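Local coordinates for protein cytochrome P450 CYP260B1 (Sorangium cellulosum, PDB 5HIW) that is a bacterial cytochrome P450, a mostly helical haem protein that holds protoporphyrin IX with its iron in a buried pocket, at residues 301-313 with 322-334. Sequence-based numbering, arbitrary orientation.
Sequences LSLIARHYDEEIY and HRRPVGMLNFGGG. With HEM (protoporphyrin IX containing Fe), chain B.
Leu329 N donates to His307 NE2 at 2.9 Å, a nearly straight bond (168°) lying almost in the imidazole plane. With CG anti to its own carbonyl carbon (chi1 -61°), the His307 ring swings across to 322-334, its NE2 edge facing the backbone, while the Met328 side chain crosses that of His307 at about a right angle, its CB and CG near NE2 and CD2. Leu303 O sits over one ring face, offset toward the rim. Further along, Tyr313 OH donates to Val326 O at 2.7 Å, approaching 33° out of the carbonyl plane. Met328 SD lies obliquely to the Tyr313 ring, a Met-aromatic contact with the sulfur 5.5 Å from the centroid, and Tyr313 CE1 meets Pro325 CB at 4.0 Å. Arg306, extended from CG to NE, carries its guanidinium past Leu329 to where NH1 lies 3.1 Å from Gly327 O and donates to a water that bonds weakly to Val326 O. Ile312 CD1 lies over one face of that guanidinium, offset toward the rim. Apolar packing centres on Leu329: its CD1 lies 3.7 Å from Arg306 CB, and its CB is 3.9 Å from Leu303 CD2. Val48 of helix 45-53 also touches the Leu329 side chain. At the other end Arg323 passes Tyr313 CB; its guanidinium is held by Glu267 of helix 261-271 and the carbonyls of Pro314, Arg315 and Thr318. A type I turn from Leu329 to Gly332 then brings the chain to the haem, where Phe331 CE1 approaches HEM C3B at 3.6 Å and Leu303 CD1 packs on methyl CMA. The contact thus joins the end of strand 298-302 to the haem-binding loop ahead of helix 341-358; the Phe-Gly-Gly-Gly of this loop begins the cysteine-ligand signature of cytochromes P450.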
loop_
_atom_site.group_PDB
_atom_site.type_symbol
_atom_site.label_atom_id
_atom_site.label_comp_id
_atom_site.label_asym_id
_atom_site.label_seq_id
_atom_site.Cartn_x
_atom_site.Cartn_y
_atom_site.Cartn_z
ATOM N N LEU A 301 12.424 -6.483 6.172
ATOM C CA LEU A 301 11.904 -5.930 7.451
ATOM C C LEU A 301 10.425 -6.200 7.580
ATOM O O LEU A 301 9.646 -5.835 6.693
ATOM C CB LEU A 301 12.138 -4.414 7.497
ATOM C CG LEU A 301 13.541 -3.899 7.177
ATOM C CD1 LEU A 301 13.628 -2.383 7.247
ATOM C CD2 LEU A 301 14.478 -4.475 8.223
ATOM N N SER A 302 10.016 -6.911 8.630
ATOM C CA SER A 302 8.630 -7.133 8.885
ATOM C C SER A 302 7.954 -5.835 9.348
ATOM O O SER A 302 8.377 -5.196 10.306
ATOM C CB SER A 302 8.388 -8.148 9.991
ATOM O OG SER A 302 6.976 -8.295 10.233
ATOM N N LEU A 303 6.924 -5.449 8.638
ATOM C CA LEU A 303 6.117 -4.291 9.015
ATOM C C LEU A 303 4.892 -4.724 9.793
ATOM O O LEU A 303 4.057 -3.904 10.100
ATOM C CB LEU A 303 5.773 -3.486 7.775
ATOM C CG LEU A 303 6.944 -2.961 6.963
ATOM C CD1 LEU A 303 6.522 -2.213 5.686
ATOM C CD2 LEU A 303 7.901 -2.065 7.693
ATOM N N ILE A 304 4.769 -6.036 10.120
ATOM C CA ILE A 304 3.647 -6.551 10.878
ATOM C C ILE A 304 3.961 -6.945 12.342
ATOM O O ILE A 304 3.104 -6.808 13.197
ATOM C CB ILE A 304 2.979 -7.757 10.114
ATOM C CG1 ILE A 304 2.208 -7.241 8.856
ATOM C CG2 ILE A 304 2.023 -8.600 10.954
ATOM C CD1 ILE A 304 1.816 -8.241 7.773
ATOM N N ALA A 305 5.135 -7.524 12.590
ATOM C CA ALA A 305 5.360 -8.097 13.915
ATOM C C ALA A 305 5.146 -7.074 15.054
ATOM O O ALA A 305 4.513 -7.384 16.032
ATOM C CB ALA A 305 6.729 -8.639 13.976
ATOM N N ARG A 306 5.629 -5.873 14.873
ATOM C CA ARG A 306 5.394 -4.739 15.866
ATOM C C ARG A 306 3.955 -4.607 16.210
ATOM O O ARG A 306 3.611 -4.370 17.369
ATOM C CB ARG A 306 5.931 -3.411 15.349
ATOM C CG ARG A 306 5.975 -2.290 16.368
ATOM C CD ARG A 306 6.721 -1.054 15.881
ATOM N NE ARG A 306 7.188 -0.328 17.060
ATOM C CZ ARG A 306 6.462 0.545 17.773
ATOM N NH1 ARG A 306 5.215 0.864 17.459
ATOM N NH2 ARG A 306 6.987 1.087 18.861
ATOM N N HIS A 307 3.030 -4.739 15.225
ATOM C CA HIS A 307 1.648 -4.520 15.488
ATOM C C HIS A 307 1.059 -5.502 16.491
ATOM O O HIS A 307 0.000 -5.255 17.067
ATOM C CB HIS A 307 0.854 -4.575 14.181
ATOM C CG HIS A 307 1.279 -3.516 13.197
ATOM N ND1 HIS A 307 0.922 -3.552 11.869
ATOM C CD2 HIS A 307 2.059 -2.409 13.348
ATOM C CE1 HIS A 307 1.426 -2.498 11.264
ATOM N NE2 HIS A 307 2.108 -1.785 12.136
ATOM N N TYR A 308 1.659 -6.689 16.567
ATOM C CA TYR A 308 1.233 -7.781 17.481
ATOM C C TYR A 308 2.145 -7.926 18.769
ATOM O O TYR A 308 2.034 -8.896 19.472
ATOM C CB TYR A 308 1.111 -9.075 16.658
ATOM C CG TYR A 308 -0.214 -9.131 15.977
ATOM C CD1 TYR A 308 -0.488 -8.323 14.862
ATOM C CD2 TYR A 308 -1.223 -9.874 16.472
ATOM C CE1 TYR A 308 -1.723 -8.336 14.244
ATOM C CE2 TYR A 308 -2.476 -9.845 15.911
ATOM C CZ TYR A 308 -2.714 -9.065 14.761
ATOM O OH TYR A 308 -3.968 -9.106 14.195
ATOM N N ASP A 309 3.021 -6.963 19.055
ATOM C CA ASP A 309 3.871 -6.968 20.312
ATOM C C ASP A 309 3.028 -6.368 21.436
ATOM O O ASP A 309 2.800 -5.196 21.441
ATOM C CB ASP A 309 5.134 -6.185 20.024
ATOM C CG ASP A 309 6.065 -6.067 21.183
ATOM O OD1 ASP A 309 5.648 -6.323 22.351
ATOM O OD2 ASP A 309 7.205 -5.649 20.893
ATOM N N GLU A 310 2.508 -7.220 22.340
ATOM C CA GLU A 310 1.691 -6.825 23.539
ATOM C C GLU A 310 2.305 -5.741 24.405
ATOM O O GLU A 310 1.606 -5.058 25.096
ATOM C CB GLU A 310 1.455 -8.071 24.450
ATOM C CG GLU A 310 2.758 -8.860 24.634
ATOM C CD GLU A 310 2.916 -9.561 25.959
ATOM O OE1 GLU A 310 2.061 -10.431 26.246
ATOM O OE2 GLU A 310 3.916 -9.267 26.679
ATOM N N GLU A 311 3.617 -5.592 24.386
ATOM C CA GLU A 311 4.268 -4.511 25.132
ATOM C C GLU A 311 3.987 -3.170 24.516
ATOM O O GLU A 311 4.057 -2.148 25.163
ATOM C CB GLU A 311 5.784 -4.700 25.192
ATOM C CG GLU A 311 6.215 -6.058 25.735
ATOM C CD GLU A 311 7.594 -6.036 26.375
ATOM O OE1 GLU A 311 8.615 -6.030 25.634
ATOM O OE2 GLU A 311 7.651 -6.026 27.629
ATOM N N ILE A 312 3.676 -3.164 23.227
ATOM C CA ILE A 312 3.454 -1.924 22.539
ATOM C C ILE A 312 1.979 -1.650 22.459
ATOM O O ILE A 312 1.561 -0.523 22.728
ATOM C CB ILE A 312 4.126 -1.883 21.157
ATOM C CG1 ILE A 312 5.617 -2.020 21.316
ATOM C CG2 ILE A 312 3.816 -0.522 20.522
ATOM C CD1 ILE A 312 6.416 -2.213 20.067
ATOM N N TYR A 313 1.210 -2.658 22.044
ATOM C CA TYR A 313 -0.222 -2.563 21.904
ATOM C C TYR A 313 -0.864 -3.666 22.739
ATOM O O TYR A 313 -0.965 -4.815 22.311
ATOM C CB TYR A 313 -0.670 -2.741 20.425
ATOM C CG TYR A 313 0.057 -1.854 19.442
ATOM C CD1 TYR A 313 -0.308 -0.551 19.295
ATOM C CD2 TYR A 313 1.092 -2.345 18.654
ATOM C CE1 TYR A 313 0.372 0.292 18.425
ATOM C CE2 TYR A 313 1.765 -1.542 17.755
ATOM C CZ TYR A 313 1.371 -0.204 17.649
ATOM O OH TYR A 313 1.955 0.663 16.770
ATOM N N HIS A 322 -11.667 2.202 19.488
ATOM C CA HIS A 322 -11.211 3.244 20.433
ATOM C C HIS A 322 -9.758 3.215 20.853
ATOM O O HIS A 322 -9.325 4.113 21.583
ATOM C CB HIS A 322 -12.130 3.237 21.672
ATOM C CG HIS A 322 -13.574 3.374 21.299
ATOM N ND1 HIS A 322 -14.105 4.548 20.816
ATOM C CD2 HIS A 322 -14.577 2.471 21.272
ATOM C CE1 HIS A 322 -15.371 4.370 20.520
ATOM N NE2 HIS A 322 -15.694 3.121 20.829
ATOM N N ARG A 323 -8.969 2.245 20.396
ATOM C CA ARG A 323 -7.560 2.236 20.675
ATOM C C ARG A 323 -6.765 3.474 20.267
ATOM O O ARG A 323 -5.816 3.858 20.954
ATOM C CB ARG A 323 -6.914 0.962 20.084
ATOM C CG ARG A 323 -5.457 0.778 20.426
ATOM C CD ARG A 323 -4.903 -0.413 19.642
ATOM N NE ARG A 323 -5.581 -1.645 19.873
ATOM C CZ ARG A 323 -5.221 -2.526 20.802
ATOM N NH1 ARG A 323 -4.185 -2.297 21.545
ATOM N NH2 ARG A 323 -5.785 -3.723 20.804
ATOM N N ARG A 324 -7.072 4.097 19.132
ATOM C CA ARG A 324 -6.290 5.227 18.648
ATOM C C ARG A 324 -4.777 4.947 18.581
ATOM O O ARG A 324 -3.935 5.643 19.211
ATOM C CB ARG A 324 -6.616 6.487 19.422
ATOM C CG ARG A 324 -8.074 6.848 19.263
ATOM C CD ARG A 324 -8.444 8.130 19.960
ATOM N NE ARG A 324 -9.849 8.455 19.772
ATOM C CZ ARG A 324 -10.380 9.665 19.930
ATOM N NH1 ARG A 324 -9.628 10.701 20.285
ATOM N NH2 ARG A 324 -11.672 9.841 19.724
ATOM N N PRO A 325 -4.389 3.836 17.938
ATOM C CA PRO A 325 -3.002 3.454 17.950
ATOM C C PRO A 325 -2.121 4.366 17.121
ATOM O O PRO A 325 -2.606 4.971 16.176
ATOM C CB PRO A 325 -3.017 2.052 17.349
ATOM C CG PRO A 325 -4.108 2.140 16.383
ATOM C CD PRO A 325 -5.177 2.936 17.067
ATOM N N VAL A 326 -0.858 4.520 17.526
ATOM C CA VAL A 326 0.146 5.220 16.712
ATOM C C VAL A 326 1.399 4.320 16.536
ATOM O O VAL A 326 1.550 3.319 17.185
ATOM C CB VAL A 326 0.523 6.581 17.371
ATOM C CG1 VAL A 326 -0.693 7.455 17.526
ATOM C CG2 VAL A 326 1.167 6.347 18.713
ATOM N N GLY A 327 2.287 4.676 15.637
ATOM C CA GLY A 327 3.567 4.033 15.512
ATOM C C GLY A 327 3.519 2.750 14.688
ATOM O O GLY A 327 4.479 1.966 14.670
ATOM N N MET A 328 2.437 2.584 13.948
ATOM C CA MET A 328 2.324 1.453 12.998
ATOM C C MET A 328 3.391 1.570 11.887
ATOM O O MET A 328 3.897 2.650 11.602
ATOM C CB MET A 328 0.891 1.438 12.444
ATOM C CG MET A 328 -0.148 0.827 13.373
ATOM S SD MET A 328 -0.891 2.128 14.406
ATOM C CE MET A 328 -1.944 2.972 13.263
ATOM N N LEU A 329 3.740 0.453 11.247
ATOM C CA LEU A 329 4.809 0.383 10.294
ATOM C C LEU A 329 4.280 0.222 8.868
ATOM O O LEU A 329 5.086 -0.038 7.958
ATOM C CB LEU A 329 5.679 -0.822 10.620
ATOM C CG LEU A 329 6.532 -0.635 11.919
ATOM C CD1 LEU A 329 7.269 -1.899 12.209
ATOM C CD2 LEU A 329 7.475 0.507 11.883
ATOM N N ASN A 330 2.964 0.232 8.713
ATOM C CA ASN A 330 2.325 -0.045 7.373
ATOM C C ASN A 330 2.793 0.900 6.307
ATOM O O ASN A 330 2.768 0.512 5.181
ATOM C CB ASN A 330 0.806 -0.102 7.435
ATOM C CG ASN A 330 0.169 1.179 7.978
ATOM O OD1 ASN A 330 0.519 1.643 9.037
ATOM N ND2 ASN A 330 -0.763 1.762 7.232
ATOM N N PHE A 331 3.131 2.158 6.654
ATOM C CA PHE A 331 3.628 3.127 5.706
ATOM C C PHE A 331 5.140 3.296 5.866
ATOM O O PHE A 331 5.727 4.249 5.380
ATOM C CB PHE A 331 2.880 4.465 5.938
ATOM C CG PHE A 331 1.435 4.479 5.532
ATOM C CD1 PHE A 331 1.037 4.108 4.259
ATOM C CD2 PHE A 331 0.453 4.915 6.418
ATOM C CE1 PHE A 331 -0.319 4.137 3.893
ATOM C CE2 PHE A 331 -0.881 4.911 6.080
ATOM C CZ PHE A 331 -1.281 4.580 4.811
ATOM N N GLY A 332 5.798 2.378 6.572
ATOM C CA GLY A 332 7.225 2.483 6.732
ATOM C C GLY A 332 7.584 3.456 7.845
ATOM O O GLY A 332 6.828 3.620 8.825
ATOM N N GLY A 333 8.787 4.008 7.724
ATOM C CA GLY A 333 9.367 4.894 8.750
ATOM C C GLY A 333 10.665 5.494 8.278
ATOM O O GLY A 333 11.308 4.964 7.455
ATOM N N GLY A 334 10.967 6.710 8.689
ATOM C CA GLY A 334 12.216 7.322 8.305
ATOM C C GLY A 334 12.123 8.058 7.016
ATOM O O GLY A 334 11.072 8.500 6.626
HETATM C CHA HEM B . 6.717 4.430 0.117
HETATM C CHB HEM B . 3.190 1.549 1.822
HETATM C CHC HEM B . -0.055 4.025 -0.701
HETATM C CHD HEM B . 3.546 6.148 -3.042
HETATM C C1A HEM B . 6.056 3.487 0.852
HETATM C C2A HEM B . 6.642 2.605 1.801
HETATM C C3A HEM B . 5.644 1.818 2.312
HETATM C C4A HEM B . 4.451 2.136 1.584
HETATM C CMA HEM B . 5.818 0.702 3.362
HETATM C CAA HEM B . 8.088 2.641 2.285
HETATM C CBA HEM B . 8.994 1.925 1.269
HETATM C CGA HEM B . 10.368 1.694 1.795
HETATM O O1A HEM B . 10.768 2.319 2.831
HETATM O O2A HEM B . 11.050 0.746 1.331
HETATM C C1B HEM B . 2.030 1.924 1.261
HETATM C C2B HEM B . 0.766 1.376 1.672
HETATM C C3B HEM B . -0.160 2.106 0.953
HETATM C C4B HEM B . 0.551 3.056 0.094
HETATM C CMB HEM B . 0.435 0.216 2.627
HETATM C CAB HEM B . -1.570 1.817 1.044
HETATM C CBB HEM B . -2.543 2.160 0.267
HETATM C C1C HEM B . 0.651 4.848 -1.578
HETATM C C2C HEM B . -0.009 5.748 -2.475
HETATM C C3C HEM B . 1.028 6.340 -3.142
HETATM C C4C HEM B . 2.263 5.780 -2.698
HETATM C CMC HEM B . -1.515 5.855 -2.513
HETATM C CAC HEM B . 0.955 7.384 -4.182
HETATM C CBC HEM B . -0.044 8.254 -4.199
HETATM C C1D HEM B . 4.690 5.824 -2.323
HETATM C C2D HEM B . 5.997 6.405 -2.733
HETATM C C3D HEM B . 6.884 5.928 -1.869
HETATM C C4D HEM B . 6.116 5.098 -0.928
HETATM C CMD HEM B . 6.293 7.275 -3.939
HETATM C CAD HEM B . 8.383 6.257 -1.769
HETATM C CBD HEM B . 8.546 7.407 -0.793
HETATM C CGD HEM B . 10.005 7.854 -0.634
HETATM O O1D HEM B . 10.982 7.095 -0.917
HETATM O O2D HEM B . 10.280 9.019 -0.188
HETATM N NA HEM B . 4.681 3.181 0.759
HETATM N NB HEM B . 1.831 2.982 0.442
HETATM N NC HEM B . 1.971 4.908 -1.661
HETATM N ND HEM B . 4.817 5.022 -1.238
HETATM FE FE HEM B . 3.358 4.055 -0.396
HETATM O O HOH W 1 4.320 2.945 19.071
HETATM O O HOH W 2 3.670 2.388 -1.943
#